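Local coordinates for protein haemagglutinin I (Physarum polycephalum, PDB 3A5P) that probably acts as a sugar-binding lectin that agglutinates red blood cells, through what may be a minimal carbohydrate recognition domain of the legume lectin fold, at residues A38-S43 against G84-S89. Sequence-based numbering, arbitrary orientation.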
loop_
_atom_site.group_PDB
_atom_site.type_symbol
_atom_site.label_atom_id
_atom_site.label_comp_id
_atom_site.label_asym_id
_atom_site.label_seq_id
_atom_site.Cartn_x
_atom_site.Cartn_y
_atom_site.Cartn_z
ATOM N N ALA A 38 -5.019 -5.751 0.341
ATOM C CA ALA A 38 -4.671 -4.411 0.824
ATOM C C ALA A 38 -3.262 -4.401 1.425
ATOM O O ALA A 38 -2.887 -5.353 2.136
ATOM C CB ALA A 38 -5.701 -3.932 1.826
ATOM N N PRO A 39 -2.453 -3.352 1.115
ATOM C CA PRO A 39 -1.137 -3.245 1.742
ATOM C C PRO A 39 -1.254 -3.165 3.263
ATOM O O PRO A 39 -2.249 -2.649 3.794
ATOM C CB PRO A 39 -0.563 -1.929 1.180
ATOM C CG PRO A 39 -1.280 -1.747 -0.153
ATOM C CD PRO A 39 -2.692 -2.267 0.142
ATOM N N ILE A 40 -0.267 -3.732 3.940
ATOM C CA ILE A 40 -0.087 -3.537 5.367
ATOM C C ILE A 40 0.902 -2.383 5.528
ATOM O O ILE A 40 2.010 -2.462 5.009
ATOM C CB ILE A 40 0.500 -4.812 6.028
ATOM C CG1 ILE A 40 -0.357 -6.053 5.705
ATOM C CG2 ILE A 40 0.755 -4.603 7.564
ATOM C CD1 ILE A 40 0.380 -7.345 5.975
ATOM N N THR A 41 0.497 -1.318 6.224
ATOM C CA THR A 41 1.361 -0.150 6.438
ATOM C C THR A 41 2.000 -0.191 7.831
ATOM O O THR A 41 1.328 -0.470 8.826
ATOM C CB THR A 41 0.576 1.209 6.253
ATOM O OG1 THR A 41 -0.011 1.247 4.949
ATOM C CG2 THR A 41 1.520 2.427 6.441
ATOM N N PHE A 42 3.304 0.047 7.874
ATOM C CA PHE A 42 4.055 0.174 9.121
ATOM C C PHE A 42 4.482 1.630 9.208
ATOM O O PHE A 42 5.054 2.158 8.264
ATOM C CB PHE A 42 5.321 -0.701 9.077
ATOM C CG PHE A 42 5.046 -2.173 8.990
ATOM C CD1 PHE A 42 5.213 -2.986 10.114
ATOM C CD2 PHE A 42 4.634 -2.753 7.788
ATOM C CE1 PHE A 42 4.954 -4.366 10.042
ATOM C CE2 PHE A 42 4.364 -4.126 7.711
ATOM C CZ PHE A 42 4.536 -4.932 8.834
ATOM N N SER A 43 4.209 2.283 10.327
ATOM C CA SER A 43 4.553 3.712 10.446
ATOM C C SER A 43 4.570 4.163 11.899
ATOM O O SER A 43 4.158 3.420 12.796
ATOM C CB SER A 43 3.578 4.582 9.618
ATOM O OG SER A 43 2.284 4.637 10.209
ATOM N N GLY A 84 -3.599 -16.270 3.942
ATOM C CA GLY A 84 -3.495 -14.836 4.246
ATOM C C GLY A 84 -3.119 -14.559 5.698
ATOM O O GLY A 84 -3.416 -13.485 6.226
ATOM N N ASN A 85 -2.460 -15.525 6.340
ATOM C CA ASN A 85 -2.077 -15.380 7.725
ATOM C C ASN A 85 -0.744 -14.669 7.839
ATOM O O ASN A 85 0.214 -15.031 7.164
ATOM C CB ASN A 85 -2.008 -16.736 8.433
ATOM C CG ASN A 85 -3.362 -17.315 8.672
ATOM O OD1 ASN A 85 -4.109 -16.826 9.524
ATOM N ND2 ASN A 85 -3.723 -18.334 7.895
ATOM N N VAL A 86 -0.687 -13.684 8.728
ATOM C CA VAL A 86 0.531 -12.915 8.936
ATOM C C VAL A 86 0.792 -12.827 10.429
ATOM O O VAL A 86 -0.090 -12.415 11.179
ATOM C CB VAL A 86 0.433 -11.473 8.357
ATOM C CG1 VAL A 86 1.852 -10.853 8.241
ATOM C CG2 VAL A 86 -0.262 -11.480 6.992
ATOM N N SER A 87 1.990 -13.223 10.845
ATOM C CA SER A 87 2.440 -13.032 12.214
ATOM C C SER A 87 3.532 -11.976 12.211
ATOM O O SER A 87 4.512 -12.129 11.492
ATOM C CB SER A 87 2.983 -14.346 12.776
ATOM O OG SER A 87 3.470 -14.167 14.095
ATOM N N ILE A 88 3.355 -10.920 13.019
ATOM C CA ILE A 88 4.319 -9.813 13.076
ATOM C C ILE A 88 4.915 -9.680 14.472
ATOM O O ILE A 88 4.187 -9.620 15.453
ATOM C CB ILE A 88 3.677 -8.469 12.647
ATOM C CG1 ILE A 88 3.000 -8.633 11.269
ATOM C CG2 ILE A 88 4.733 -7.369 12.615
ATOM C CD1 ILE A 88 2.110 -7.466 10.847
ATOM N N SER A 89 6.241 -9.671 14.541
ATOM C CA SER A 89 6.926 -9.634 15.816
ATOM C C SER A 89 8.162 -8.744 15.749
ATOM O O SER A 89 8.801 -8.639 14.698
ATOM C CB SER A 89 7.328 -11.052 16.231
ATOM O OG SER A 89 8.034 -10.994 17.466
#
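Phe-42 meets Ile-88 in the core between the two strands, the two side chains coming from opposite directions. Ile-88 is worth following outward. At CB the chain forks: CG1 lies anti to the carbonyl carbon (chi1 -53°), while CG2 stands anti to the backbone N. The short branch ends at once, with CG2 in the plane of the Phe-42 ring, at its edge, 4.0 Å from CE1. The long branch runs on through CG1, nearly fully extended (chi2 169°), to CD1, which reaches CZ of Phe-42, also at 4.0 Å. The two methyls meet neighbouring atoms of the far rim, CG2 near the ring plane and CD1 to one side of it. Val-58 touches both residues from the neighbouring strand 54-60.

Two residues back on each strand, the pairing repeats more loosely: CD1 of Ile-40 ends 4.3 Å from CG2 of Val-86, and Leu-98 touches both. Ile-40 and Phe-42 point inward while Thr-41 between them turns away; Val-86 and Ile-88 alternate in the same manner around Ser-87. No hydrogen bond crosses, and the backbones stay well apart, Phe-42 CA lying 10.7 Å from Ile-88 CA. Apolar side chains alone span this spacing, joining the five-stranded antiparallel sheet to the four-stranded mixed one, as in the hydrophobic core of the beta sandwich that characterises the legume lectin fold.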